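Local coordinates for kelch domain-containing protein (Colletotrichum graminicola M1.001, PDB 5C86) that probably oxidises alcohols as a copper-dependent member of the AA5 family that includes galactose oxidase and glyoxal oxidase, here captured without its metal, at residues Ser183-Ser188 and Leu259-Gln264; Lys197-Asp202 and Asn209-Leu214; Phe413-Val418 and Ile432-Gln437; Tyr461-Met466 and Gln476-Thr481. All coordinates share one frame; numbering follows the deposited sequence. Where two conformers were deposited one is given.

Interaction 1 of 4, residues Ser183-Ser188 and Leu259-Gln264; sequences SWKNGS and LGEPGQ
Two loops without regular strand pairing meet where Ser188 and Pro262 bring their CA atoms to 6.4 Å, Pro262 standing at the second position of a type II turn from Glu261 to Gln264. In the Kelch-type beta-propeller they belong to consecutive four-stranded blades: 183-188 links the first two strands of one, 259-264 the last two of the next. CG of Trp184 lies anti to the backbone N (chi1 -164°), and NE1 donates to Gly260 O at 2.8 Å, nearly straight at 171° and in the ring plane. Over one face, Leu259 CD2 makes a CH-pi contact 3.9 Å from the centroid of the five-membered ring of Trp184; on the opposite face, near the rim, lies Lys185 CG. Beyond it the lysine chain runs extended to a salt bridge, Lys185 NZ to Glu261 OE2 at 3.0 Å. The Glu261 chain bends at chi2 to bring the carboxylate back, and OE2 is met on its syn side. Pro262 closes the other end of the contact, its CB 3.7 Å from Ser188 CB. Lys185 O accepts from both Ser188 N and Ser188 OG, the hydroxyl at 2.8 Å, and the two donors approach from the same face of its plane.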
loop_
_atom_site.group_PDB
_atom_site.type_symbol
_atom_site.label_atom_id
_atom_site.label_comp_id
_atom_site.label_asym_id
_atom_site.label_seq_id
_atom_site.Cartn_x
_atom_site.Cartn_y
_atom_site.Cartn_z
ATOM N N SER A 183 -3.074 8.564 -7.017
ATOM C CA SER A 183 -3.496 8.798 -8.390
ATOM C C SER A 183 -4.962 9.077 -8.505
ATOM O O SER A 183 -5.814 8.522 -7.754
ATOM C CB SER A 183 -3.174 7.615 -9.232
ATOM O OG SER A 183 -1.782 7.411 -9.281
ATOM N N TRP A 184 -5.294 10.000 -9.417
ATOM C CA TRP A 184 -6.666 10.450 -9.566
ATOM C C TRP A 184 -7.022 10.695 -11.068
ATOM O O TRP A 184 -6.356 10.188 -11.932
ATOM C CB TRP A 184 -6.926 11.635 -8.623
ATOM C CG TRP A 184 -8.339 12.027 -8.332
ATOM C CD1 TRP A 184 -8.950 13.320 -8.478
ATOM C CD2 TRP A 184 -9.389 11.178 -7.824
ATOM N NE1 TRP A 184 -10.248 13.278 -8.057
ATOM C CE2 TRP A 184 -10.551 12.002 -7.665
ATOM C CE3 TRP A 184 -9.441 9.836 -7.425
ATOM C CZ2 TRP A 184 -11.702 11.508 -7.123
ATOM C CZ3 TRP A 184 -10.649 9.341 -6.864
ATOM C CH2 TRP A 184 -11.747 10.177 -6.763
ATOM N N LYS A 185 -8.062 11.467 -11.308
ATOM C CA LYS A 185 -8.639 11.578 -12.633
ATOM C C LYS A 185 -7.638 12.117 -13.638
ATOM O O LYS A 185 -6.833 13.013 -13.274
ATOM C CB LYS A 185 -9.872 12.433 -12.541
ATOM C CG LYS A 185 -10.981 11.821 -11.682
ATOM C CD LYS A 185 -12.216 12.729 -11.557
ATOM C CE LYS A 185 -13.254 12.115 -10.599
ATOM N NZ LYS A 185 -14.574 12.834 -10.794
ATOM N N ASN A 186 -7.692 11.579 -14.849
ATOM C CA ASN A 186 -6.993 12.166 -16.028
ATOM C C ASN A 186 -5.517 12.436 -15.794
ATOM O O ASN A 186 -4.987 13.540 -16.075
ATOM C CB ASN A 186 -7.677 13.499 -16.288
ATOM C CG ASN A 186 -7.369 14.059 -17.696
ATOM O OD1 ASN A 186 -6.906 13.358 -18.558
ATOM N ND2 ASN A 186 -7.560 15.320 -17.855
ATOM N N GLY A 187 -4.867 11.469 -15.208
ATOM C CA GLY A 187 -3.436 11.462 -15.067
ATOM C C GLY A 187 -2.951 12.313 -13.938
ATOM O O GLY A 187 -1.751 12.513 -13.852
ATOM N N SER A 188 -3.821 12.800 -13.074
ATOM C CA SER A 188 -3.465 13.607 -11.967
ATOM C C SER A 188 -2.929 12.702 -10.810
ATOM O O SER A 188 -3.286 11.527 -10.743
ATOM C CB SER A 188 -4.599 14.432 -11.486
ATOM O OG SER A 188 -5.591 13.602 -10.891
ATOM N N LEU A 259 -11.584 14.377 -2.244
ATOM C CA LEU A 259 -11.070 14.856 -3.500
ATOM C C LEU A 259 -12.246 15.192 -4.345
ATOM O O LEU A 259 -13.175 14.403 -4.433
ATOM C CB LEU A 259 -10.206 13.797 -4.217
ATOM C CG LEU A 259 -8.738 13.714 -3.692
ATOM C CD1 LEU A 259 -8.662 13.443 -2.211
ATOM C CD2 LEU A 259 -8.038 12.625 -4.442
ATOM N N GLY A 260 -12.174 16.366 -4.984
ATOM C CA GLY A 260 -13.136 16.682 -6.004
ATOM C C GLY A 260 -12.425 16.542 -7.324
ATOM O O GLY A 260 -12.053 15.436 -7.711
ATOM N N GLU A 261 -12.307 17.632 -8.061
ATOM C CA GLU A 261 -11.648 17.591 -9.347
ATOM C C GLU A 261 -10.140 17.895 -9.174
ATOM O O GLU A 261 -9.766 18.566 -8.269
ATOM C CB GLU A 261 -12.324 18.526 -10.373
ATOM C CG GLU A 261 -13.709 18.036 -10.857
ATOM C CD GLU A 261 -13.764 16.600 -11.405
ATOM O OE1 GLU A 261 -12.965 16.261 -12.285
ATOM O OE2 GLU A 261 -14.652 15.788 -10.975
ATOM N N PRO A 262 -9.285 17.361 -10.029
ATOM C CA PRO A 262 -7.890 17.707 -9.943
ATOM C C PRO A 262 -7.726 19.183 -10.122
ATOM O O PRO A 262 -8.512 19.810 -10.843
ATOM C CB PRO A 262 -7.212 16.959 -11.093
ATOM C CG PRO A 262 -8.283 16.206 -11.780
ATOM C CD PRO A 262 -9.572 16.490 -11.175
ATOM N N GLY A 263 -6.730 19.730 -9.455
ATOM C CA GLY A 263 -6.515 21.173 -9.400
ATOM C C GLY A 263 -7.351 21.954 -8.402
ATOM O O GLY A 263 -7.059 23.084 -8.162
ATOM N N GLN A 264 -8.419 21.401 -7.846
ATOM C CA GLN A 264 -9.301 22.111 -6.967
ATOM C C GLN A 264 -8.946 21.764 -5.511
ATOM O O GLN A 264 -8.235 20.757 -5.254
ATOM C CB GLN A 264 -10.774 21.777 -7.264
ATOM C CG GLN A 264 -11.242 22.092 -8.679
ATOM C CD GLN A 264 -11.078 23.563 -9.086
ATOM O OE1 GLN A 264 -11.121 24.475 -8.264
ATOM N NE2 GLN A 264 -10.901 23.785 -10.374
#

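Interaction 2 of 4, residues Lys197-Asp202 and Asn209-Leu214; sequences KMNWYD and NTPAGL
Trp200 and Thr210 exchange both backbone hydrogen bonds, Trp200 N to Thr210 O at 2.7 Å and Thr210 N to Trp200 O at 2.9 Å. Further along, Met198 faces two residues at once, its N donating to Gly213 O and its O accepting from Ala212 N. The additional residue makes a beta bulge, and Gly213 takes backbone angles at which a CB would be jammed against the carbonyl O of Ala212. Two waters add to the polar contacts: one donates to Met198 O, and the other donates to Asn199 OD1 and Asn209 OD1, linking the two amides. Other polar ends turn beyond the hairpin: Asn199 ND2 to Gln191 OE1, Asn209 ND2 to Gly161 O, Tyr201 OH to Pro163 O and Trp200 NE1 to Gln264 O. The strands form an antiparallel hairpin, the last two strands of one four-stranded propeller blade, with 208-214 an outer strand of the blade. Among the apolar contacts, Ala212 CB is central: it lies 3.5 Å from Trp200 CD1 and 3.9 Å from Met198 CB. On the face that carries Tyr201 and Asn209 these side chains lie side by side and point the same way, ring and amide planes 35° apart, with Tyr201 CD1 3.8 Å from Asn209 CB. At the bulge end, Lys197 CG, in the conformer given, meets Leu214 CD2 at 3.9 Å.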
loop_
_atom_site.group_PDB
_atom_site.type_symbol
_atom_site.label_atom_id
_atom_site.label_comp_id
_atom_site.label_asym_id
_atom_site.label_seq_id
_atom_site.Cartn_x
_atom_site.Cartn_y
_atom_site.Cartn_z
ATOM N N LYS A 197 1.516 20.996 3.354
ATOM C CA LYS A 197 1.148 21.554 2.060
ATOM C C LYS A 197 0.916 20.439 1.054
ATOM O O LYS A 197 1.866 19.729 0.682
ATOM C CB LYS A 197 2.260 22.442 1.528
ATOM C CG LYS A 197 2.368 23.714 2.346
ATOM C CD LYS A 197 3.528 24.575 1.898
ATOM C CE LYS A 197 4.851 24.182 2.494
ATOM N NZ LYS A 197 5.952 24.218 1.473
ATOM N N MET A 198 -0.355 20.256 0.657
ATOM C CA MET A 198 -0.714 19.279 -0.369
ATOM C C MET A 198 -0.671 19.904 -1.757
ATOM O O MET A 198 -0.970 21.093 -1.891
ATOM C CB MET A 198 -2.120 18.749 -0.107
ATOM C CG MET A 198 -2.344 18.304 1.333
ATOM S SD MET A 198 -3.900 17.457 1.638
ATOM C CE MET A 198 -5.093 18.769 1.399
ATOM N N ASN A 199 -0.395 19.120 -2.767
ATOM C CA ASN A 199 -0.182 19.618 -4.144
ATOM C C ASN A 199 -0.737 18.647 -5.130
ATOM O O ASN A 199 -0.530 17.422 -5.012
ATOM C CB ASN A 199 1.258 19.792 -4.408
ATOM C CG ASN A 199 1.868 20.938 -3.588
ATOM O OD1 ASN A 199 1.728 22.123 -3.970
ATOM N ND2 ASN A 199 2.431 20.636 -2.461
ATOM N N TRP A 200 -1.380 19.184 -6.167
ATOM C CA TRP A 200 -1.690 18.401 -7.315
ATOM C C TRP A 200 -0.577 18.380 -8.322
ATOM O O TRP A 200 0.060 19.403 -8.505
ATOM C CB TRP A 200 -2.929 18.994 -8.006
ATOM C CG TRP A 200 -4.181 18.828 -7.327
ATOM C CD1 TRP A 200 -4.875 19.747 -6.626
ATOM C CD2 TRP A 200 -4.954 17.601 -7.261
ATOM N NE1 TRP A 200 -6.045 19.212 -6.157
ATOM C CE2 TRP A 200 -6.095 17.891 -6.538
ATOM C CE3 TRP A 200 -4.777 16.309 -7.763
ATOM C CZ2 TRP A 200 -7.059 16.926 -6.231
ATOM C CZ3 TRP A 200 -5.782 15.357 -7.470
ATOM C CH2 TRP A 200 -6.883 15.697 -6.733
ATOM N N TYR A 201 -0.329 17.220 -8.938
ATOM C CA TYR A 201 0.573 17.025 -10.040
ATOM C C TYR A 201 -0.202 16.447 -11.195
ATOM O O TYR A 201 -1.170 15.668 -11.015
ATOM C CB TYR A 201 1.706 16.093 -9.720
ATOM C CG TYR A 201 2.692 16.668 -8.716
ATOM C CD1 TYR A 201 3.771 17.402 -9.164
ATOM C CD2 TYR A 201 2.546 16.510 -7.342
ATOM C CE1 TYR A 201 4.683 17.955 -8.266
ATOM C CE2 TYR A 201 3.443 17.058 -6.455
ATOM C CZ TYR A 201 4.512 17.805 -6.916
ATOM O OH TYR A 201 5.474 18.356 -6.072
ATOM N N ASP A 202 0.153 16.886 -12.413
ATOM C CA ASP A 202 -0.401 16.362 -13.644
ATOM C C ASP A 202 0.742 15.712 -14.325
ATOM O O ASP A 202 1.825 16.305 -14.468
ATOM C CB ASP A 202 -0.967 17.517 -14.480
ATOM C CG ASP A 202 -1.633 17.059 -15.795
ATOM O OD1 ASP A 202 -1.560 15.903 -16.205
ATOM O OD2 ASP A 202 -2.225 17.955 -16.429
ATOM N N ASN A 209 1.767 21.396 -11.847
ATOM C CA ASN A 209 1.508 21.290 -10.413
ATOM C C ASN A 209 0.816 22.467 -9.932
ATOM O O ASN A 209 0.954 23.549 -10.522
ATOM C CB ASN A 209 2.813 21.059 -9.620
ATOM C CG ASN A 209 3.689 22.327 -9.517
ATOM O OD1 ASN A 209 3.619 23.085 -8.553
ATOM N ND2 ASN A 209 4.487 22.545 -10.519
ATOM N N THR A 210 -0.009 22.315 -8.916
ATOM C CA THR A 210 -0.735 23.401 -8.313
ATOM C C THR A 210 -1.096 23.050 -6.877
ATOM O O THR A 210 -1.363 21.883 -6.609
ATOM C CB THR A 210 -1.959 23.822 -9.172
ATOM O OG1 THR A 210 -2.303 25.172 -8.876
ATOM C CG2 THR A 210 -3.175 22.891 -9.042
ATOM N N PRO A 211 -1.153 24.043 -5.981
ATOM C CA PRO A 211 -1.532 23.759 -4.606
ATOM C C PRO A 211 -2.938 23.166 -4.430
ATOM O O PRO A 211 -3.890 23.505 -5.137
ATOM C CB PRO A 211 -1.397 25.100 -3.897
ATOM C CG PRO A 211 -0.388 25.855 -4.708
ATOM C CD PRO A 211 -0.662 25.440 -6.136
ATOM N N ALA A 212 -3.044 22.211 -3.506
ATOM C CA ALA A 212 -4.299 21.539 -3.194
ATOM C C ALA A 212 -4.809 21.974 -1.824
ATOM O O ALA A 212 -5.838 21.507 -1.369
ATOM C CB ALA A 212 -4.044 19.993 -3.212
ATOM N N GLY A 213 -4.126 22.914 -1.180
ATOM C CA GLY A 213 -4.495 23.385 0.102
ATOM C C GLY A 213 -3.604 22.771 1.187
ATOM O O GLY A 213 -2.802 21.839 0.898
ATOM N N LEU A 214 -3.716 23.304 2.359
ATOM C CA LEU A 214 -3.175 22.717 3.575
ATOM C C LEU A 214 -3.997 21.547 4.026
ATOM O O LEU A 214 -5.242 21.506 3.892
ATOM C CB LEU A 214 -3.125 23.695 4.719
ATOM C CG LEU A 214 -2.168 24.858 4.534
ATOM C CD1 LEU A 214 -2.384 25.881 5.644
ATOM C CD2 LEU A 214 -0.735 24.373 4.539
HETATM O O HOH W 1 -0.824 23.575 -0.652
HETATM O O HOH W 2 2.016 23.535 -6.394
#

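Interaction 3 of 4, residues Phe413-Val418 and Ile432-Gln437; sequences FSMIRV and IPLDGQ
Leu434 O accepts a 2.6 Å hydrogen bond from a water oxygen that itself accepts from Phe413 N, and this water bridges the two backbones at one end of the pairing. The antiparallel hairpin belongs to the Early set domain of the galactose oxidase family, joining strands 412-422 and 431-438. Direct bonds complete its ladder. Leu434 N reaches Phe413 O at 2.9 Å, and Met415 and Ile432 exchange two bonds, Met415 N to Ile432 O at 2.9 Å and Ile432 N to Met415 O at 3.0 Å. Ile432 O also receives the CA-H of Ser414.

Met415, Ile432, Leu434 and Phe413 share one face of the sheet. Met415 and Ile432 lie side by side and point the same way; Leu434 crosses the methionine at about a right angle and sets CD1 3.9 Å from Met415 SD. Phe478 and Val480, from strand 476-481 on the far side of 459-466, touch Met415, while Phe413 meets the ring of Phe445. On the other face Ser414 OG bonds to Pro287 O. With chi1 at 56°, CG of Met415 sits between its backbone N and carbonyl carbon and is pressed against Ile432 CB at 3.5 Å, closer than usual carbon contact.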
loop_
_atom_site.group_PDB
_atom_site.type_symbol
_atom_site.label_atom_id
_atom_site.label_comp_id
_atom_site.label_asym_id
_atom_site.label_seq_id
_atom_site.Cartn_x
_atom_site.Cartn_y
_atom_site.Cartn_z
ATOM N N PHE A 413 -20.469 -5.813 -1.928
ATOM C CA PHE A 413 -19.310 -6.088 -2.664
ATOM C C PHE A 413 -18.302 -4.932 -2.610
ATOM O O PHE A 413 -18.610 -3.781 -2.419
ATOM C CB PHE A 413 -19.592 -6.423 -4.144
ATOM C CG PHE A 413 -20.560 -7.489 -4.342
ATOM C CD1 PHE A 413 -21.903 -7.253 -4.400
ATOM C CD2 PHE A 413 -20.121 -8.781 -4.414
ATOM C CE1 PHE A 413 -22.798 -8.327 -4.503
ATOM C CE2 PHE A 413 -21.014 -9.872 -4.511
ATOM C CZ PHE A 413 -22.331 -9.623 -4.546
ATOM N N SER A 414 -17.039 -5.312 -2.783
ATOM C CA SER A 414 -15.977 -4.310 -2.959
ATOM C C SER A 414 -14.838 -4.857 -3.749
ATOM O O SER A 414 -14.679 -6.068 -3.876
ATOM C CB SER A 414 -15.412 -3.710 -1.684
ATOM O OG SER A 414 -14.824 -4.697 -0.913
ATOM N N MET A 415 -14.071 -3.990 -4.386
ATOM C CA MET A 415 -12.851 -4.367 -5.115
ATOM C C MET A 415 -11.692 -3.616 -4.449
ATOM O O MET A 415 -11.777 -2.421 -4.273
ATOM C CB MET A 415 -12.928 -4.152 -6.623
ATOM C CG MET A 415 -13.259 -2.755 -7.078
ATOM S SD MET A 415 -13.729 -2.608 -8.834
ATOM C CE MET A 415 -12.135 -2.504 -9.664
ATOM N N ILE A 416 -10.682 -4.332 -4.060
ATOM C CA ILE A 416 -9.512 -3.712 -3.390
ATOM C C ILE A 416 -8.301 -3.934 -4.219
ATOM O O ILE A 416 -8.014 -5.083 -4.593
ATOM C CB ILE A 416 -9.322 -4.237 -1.963
ATOM C CG1 ILE A 416 -10.517 -3.825 -1.068
ATOM C CG2 ILE A 416 -8.047 -3.658 -1.340
ATOM C CD1 ILE A 416 -10.340 -4.067 0.387
ATOM N N ARG A 417 -7.612 -2.879 -4.578
ATOM C CA ARG A 417 -6.505 -3.024 -5.471
ATOM C C ARG A 417 -5.311 -3.756 -4.847
ATOM O O ARG A 417 -4.934 -3.464 -3.675
ATOM C CB ARG A 417 -6.082 -1.672 -5.971
ATOM C CG ARG A 417 -5.246 -1.700 -7.266
ATOM C CD ARG A 417 -5.166 -0.335 -7.966
ATOM N NE ARG A 417 -4.293 -0.332 -9.120
ATOM C CZ ARG A 417 -2.972 -0.427 -9.041
ATOM N NH1 ARG A 417 -2.364 -0.343 -7.909
ATOM N NH2 ARG A 417 -2.237 -0.541 -10.127
ATOM N N VAL A 418 -4.746 -4.719 -5.576
ATOM C CA VAL A 418 -3.611 -5.493 -5.069
ATOM C C VAL A 418 -2.414 -4.582 -4.912
ATOM O O VAL A 418 -2.148 -3.702 -5.740
ATOM C CB VAL A 418 -3.323 -6.667 -6.037
ATOM C CG1 VAL A 418 -2.060 -7.404 -5.739
ATOM C CG2 VAL A 418 -4.529 -7.606 -6.147
ATOM N N ILE A 432 -12.772 0.308 -3.711
ATOM C CA ILE A 432 -13.956 0.710 -4.451
ATOM C C ILE A 432 -15.128 -0.128 -3.960
ATOM O O ILE A 432 -15.173 -1.322 -4.200
ATOM C CB ILE A 432 -13.702 0.520 -5.941
ATOM C CG1 ILE A 432 -12.608 1.531 -6.383
ATOM C CG2 ILE A 432 -15.025 0.597 -6.771
ATOM C CD1 ILE A 432 -12.036 1.154 -7.745
ATOM N N PRO A 433 -16.111 0.475 -3.303
ATOM C CA PRO A 433 -17.340 -0.284 -3.005
ATOM C C PRO A 433 -18.125 -0.481 -4.255
ATOM O O PRO A 433 -18.025 0.313 -5.195
ATOM C CB PRO A 433 -18.104 0.618 -2.053
ATOM C CG PRO A 433 -17.643 1.962 -2.370
ATOM C CD PRO A 433 -16.238 1.876 -2.913
ATOM N N LEU A 434 -18.858 -1.593 -4.329
ATOM C CA LEU A 434 -19.637 -1.907 -5.527
ATOM C C LEU A 434 -21.029 -2.365 -5.148
ATOM O O LEU A 434 -21.162 -3.243 -4.380
ATOM C CB LEU A 434 -18.995 -3.028 -6.322
ATOM C CG LEU A 434 -17.554 -2.821 -6.830
ATOM C CD1 LEU A 434 -16.980 -4.142 -7.241
ATOM C CD2 LEU A 434 -17.556 -1.954 -8.046
ATOM N N ASP A 435 -22.045 -1.766 -5.760
ATOM C CA ASP A 435 -23.436 -2.210 -5.517
ATOM C C ASP A 435 -23.777 -3.286 -6.548
ATOM O O ASP A 435 -23.540 -3.063 -7.721
ATOM C CB ASP A 435 -24.364 -1.031 -5.828
ATOM C CG ASP A 435 -24.232 0.169 -4.895
ATOM O OD1 ASP A 435 -23.967 -0.057 -3.707
ATOM O OD2 ASP A 435 -24.525 1.342 -5.368
ATOM N N GLY A 436 -24.328 -4.431 -6.166
ATOM C CA GLY A 436 -24.676 -5.491 -7.064
ATOM C C GLY A 436 -26.173 -5.627 -7.312
ATOM O O GLY A 436 -26.947 -5.562 -6.375
ATOM N N GLN A 437 -26.530 -5.853 -8.552
ATOM C CA GLN A 437 -27.915 -6.215 -8.864
ATOM C C GLN A 437 -28.087 -7.749 -8.770
ATOM O O GLN A 437 -27.511 -8.476 -9.543
ATOM C CB GLN A 437 -28.211 -5.808 -10.285
ATOM C CG GLN A 437 -29.586 -6.280 -10.815
ATOM C CD GLN A 437 -30.714 -5.748 -10.047
ATOM O OE1 GLN A 437 -30.857 -4.536 -9.892
ATOM N NE2 GLN A 437 -31.558 -6.645 -9.499
HETATM O O HOH W 3 -22.447 -3.387 -2.074
#

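Interaction 4 of 4, residues Tyr461-Met466 and Gln476-Thr481; sequences YMLFAM and QFFKVT
Tyr461 lays its CB over one face of the Phe478 ring, 4.1 Å from the centroid, in a CH-pi contact. Chi1 of Phe478 (72°) places CG between the backbone N and the carbonyl carbon, from where the ring extends beneath that CB. The two rings themselves are near parallel, with planes at 25°, but slid so far apart that they barely overlap. Farther along, Tyr461 CE1 touches Val480 CG2 at 3.7 Å, the two side chains crossing. Strand 400-405 covers this face through Ile401, which touches both Leu463 and Phe478. On the other face Met462 and Phe477 run side by side, CG of the methionine 3.7 Å from Phe477 CE1 and its sulfur in an oblique Met-aromatic contact with the ring.

The backbones form an antiparallel hairpin of the Early set domain, strands 459-466 and 476-481, held by two reciprocal pairs of hydrogen bonds. Tyr461 N reaches Phe478 O, and Leu463 N reaches Gln476 O, each at 2.8 Å. The Tyr461 hydroxyl pairs with Ile457 O, giving a buried polar group a partner. The ladder thus fixes the register, while largely carbon side chains on both faces supply dispersion and hydrophobic contact.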
loop_
_atom_site.group_PDB
_atom_site.type_symbol
_atom_site.label_atom_id
_atom_site.label_comp_id
_atom_site.label_asym_id
_atom_site.label_seq_id
_atom_site.Cartn_x
_atom_site.Cartn_y
_atom_site.Cartn_z
ATOM N N TYR A 461 -7.135 -6.409 -8.897
ATOM C CA TYR A 461 -7.954 -6.175 -7.738
ATOM C C TYR A 461 -8.402 -7.494 -7.184
ATOM O O TYR A 461 -8.472 -8.513 -7.874
ATOM C CB TYR A 461 -9.240 -5.440 -8.121
ATOM C CG TYR A 461 -8.980 -3.958 -8.462
ATOM C CD1 TYR A 461 -8.473 -3.622 -9.668
ATOM C CD2 TYR A 461 -9.305 -2.979 -7.595
ATOM C CE1 TYR A 461 -8.215 -2.268 -9.950
ATOM C CE2 TYR A 461 -9.069 -1.632 -7.842
ATOM C CZ TYR A 461 -8.544 -1.261 -9.076
ATOM O OH TYR A 461 -8.309 0.085 -9.342
ATOM N N MET A 462 -8.670 -7.469 -5.882
ATOM C CA MET A 462 -9.374 -8.526 -5.167
ATOM C C MET A 462 -10.858 -8.168 -5.099
ATOM O O MET A 462 -11.188 -7.105 -4.580
ATOM C CB MET A 462 -8.835 -8.633 -3.805
ATOM C CG MET A 462 -7.430 -9.226 -3.784
ATOM S SD MET A 462 -6.672 -9.223 -2.120
ATOM C CE MET A 462 -6.208 -7.511 -1.934
ATOM N N LEU A 463 -11.740 -9.055 -5.580
ATOM C CA LEU A 463 -13.183 -8.869 -5.458
ATOM C C LEU A 463 -13.592 -9.618 -4.204
ATOM O O LEU A 463 -13.296 -10.793 -4.054
ATOM C CB LEU A 463 -13.922 -9.385 -6.704
ATOM C CG LEU A 463 -15.175 -8.641 -7.103
ATOM C CD1 LEU A 463 -15.553 -8.799 -8.595
ATOM C CD2 LEU A 463 -16.277 -9.134 -6.128
ATOM N N PHE A 464 -14.165 -8.891 -3.261
ATOM C CA PHE A 464 -14.809 -9.415 -2.063
ATOM C C PHE A 464 -16.304 -9.282 -2.076
ATOM O O PHE A 464 -16.847 -8.254 -2.504
ATOM C CB PHE A 464 -14.272 -8.682 -0.856
ATOM C CG PHE A 464 -12.799 -8.932 -0.531
ATOM C CD1 PHE A 464 -12.466 -10.048 0.238
ATOM C CD2 PHE A 464 -11.762 -8.092 -0.929
ATOM C CE1 PHE A 464 -11.159 -10.332 0.584
ATOM C CE2 PHE A 464 -10.448 -8.323 -0.556
ATOM C CZ PHE A 464 -10.176 -9.448 0.239
ATOM N N ALA A 465 -16.955 -10.323 -1.537
ATOM C CA ALA A 465 -18.377 -10.317 -1.339
ATOM C C ALA A 465 -18.570 -10.522 0.157
ATOM O O ALA A 465 -17.919 -11.414 0.750
ATOM C CB ALA A 465 -19.032 -11.417 -2.093
ATOM N N MET A 466 -19.467 -9.748 0.741
ATOM C CA MET A 466 -19.743 -9.772 2.163
ATOM C C MET A 466 -21.217 -10.142 2.348
ATOM O O MET A 466 -22.106 -9.530 1.796
ATOM C CB MET A 466 -19.406 -8.435 2.818
ATOM C CG MET A 466 -17.895 -8.194 2.880
ATOM S SD MET A 466 -17.379 -6.468 2.685
ATOM C CE MET A 466 -17.950 -6.117 1.010
ATOM N N GLN A 476 -11.625 -13.192 -5.043
ATOM C CA GLN A 476 -11.198 -13.627 -6.380
ATOM C C GLN A 476 -10.484 -12.503 -7.065
ATOM O O GLN A 476 -10.854 -11.339 -6.906
ATOM C CB GLN A 476 -12.380 -14.117 -7.245
ATOM C CG GLN A 476 -13.060 -15.345 -6.648
ATOM C CD GLN A 476 -12.102 -16.515 -6.388
ATOM O OE1 GLN A 476 -11.209 -16.836 -7.201
ATOM N NE2 GLN A 476 -12.325 -17.195 -5.269
ATOM N N PHE A 477 -9.477 -12.843 -7.840
ATOM C CA PHE A 477 -8.680 -11.807 -8.517
ATOM C C PHE A 477 -9.231 -11.476 -9.870
ATOM O O PHE A 477 -9.696 -12.350 -10.614
ATOM C CB PHE A 477 -7.226 -12.264 -8.668
ATOM C CG PHE A 477 -6.477 -12.317 -7.411
ATOM C CD1 PHE A 477 -5.805 -11.205 -6.973
ATOM C CD2 PHE A 477 -6.434 -13.458 -6.599
ATOM C CE1 PHE A 477 -5.113 -11.232 -5.803
ATOM C CE2 PHE A 477 -5.688 -13.490 -5.424
ATOM C CZ PHE A 477 -5.008 -12.353 -5.011
ATOM N N PHE A 478 -9.125 -10.226 -10.270
ATOM C CA PHE A 478 -9.435 -9.832 -11.598
ATOM C C PHE A 478 -8.637 -8.576 -11.931
ATOM O O PHE A 478 -8.134 -7.923 -11.022
ATOM C CB PHE A 478 -10.944 -9.583 -11.874
ATOM C CG PHE A 478 -11.495 -8.322 -11.232
ATOM C CD1 PHE A 478 -11.759 -8.295 -9.861
ATOM C CD2 PHE A 478 -11.704 -7.175 -11.974
ATOM C CE1 PHE A 478 -12.282 -7.155 -9.269
ATOM C CE2 PHE A 478 -12.199 -6.023 -11.366
ATOM C CZ PHE A 478 -12.504 -6.033 -10.053
ATOM N N LYS A 479 -8.582 -8.185 -13.212
ATOM C CA LYS A 479 -7.897 -6.941 -13.599
ATOM C C LYS A 479 -8.740 -5.979 -14.368
ATOM O O LYS A 479 -9.601 -6.398 -15.164
ATOM C CB LYS A 479 -6.543 -7.201 -14.272
ATOM C CG LYS A 479 -6.566 -7.916 -15.559
ATOM C CD LYS A 479 -5.135 -7.947 -16.196
ATOM C CE LYS A 479 -5.197 -8.549 -17.591
ATOM N NZ LYS A 479 -3.841 -8.515 -18.232
ATOM N N VAL A 480 -8.460 -4.721 -14.136
ATOM C CA VAL A 480 -9.038 -3.637 -14.846
ATOM C C VAL A 480 -8.040 -3.268 -15.907
ATOM O O VAL A 480 -6.869 -2.938 -15.587
ATOM C CB VAL A 480 -9.349 -2.452 -13.925
ATOM C CG1 VAL A 480 -9.750 -1.246 -14.681
ATOM C CG2 VAL A 480 -10.386 -2.818 -12.889
ATOM N N THR A 481 -8.503 -3.364 -17.173
ATOM C CA THR A 481 -7.617 -3.146 -18.322
ATOM C C THR A 481 -7.893 -1.798 -18.946
ATOM O O THR A 481 -8.973 -1.295 -18.893
ATOM C CB THR A 481 -7.833 -4.198 -19.432
ATOM O OG1 THR A 481 -9.207 -4.146 -19.847
ATOM C CG2 THR A 481 -7.536 -5.561 -18.973
#

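Along the chain, interaction 2 is nested within the loop closed by interaction 1, and interactions 3 and 4 follow in series. The first two belong to the propeller, their centres 10 Å apart: the indole of Trp200 packs on Trp184, so the 197-214 hairpin and the two loops of interaction 1 tie consecutive blades together. Interactions 3 and 4, 7 Å apart, lie in the Early set domain, where strands 412-422 and 459-466 are neighbours joined by Ile416 O with Met462 N and Ser414 O with Phe464 N. Interactions 1 and 3 lie about 21 Å apart between centres. Strand 412-422 runs toward His423, which binds copper in another crystal structure of this protein.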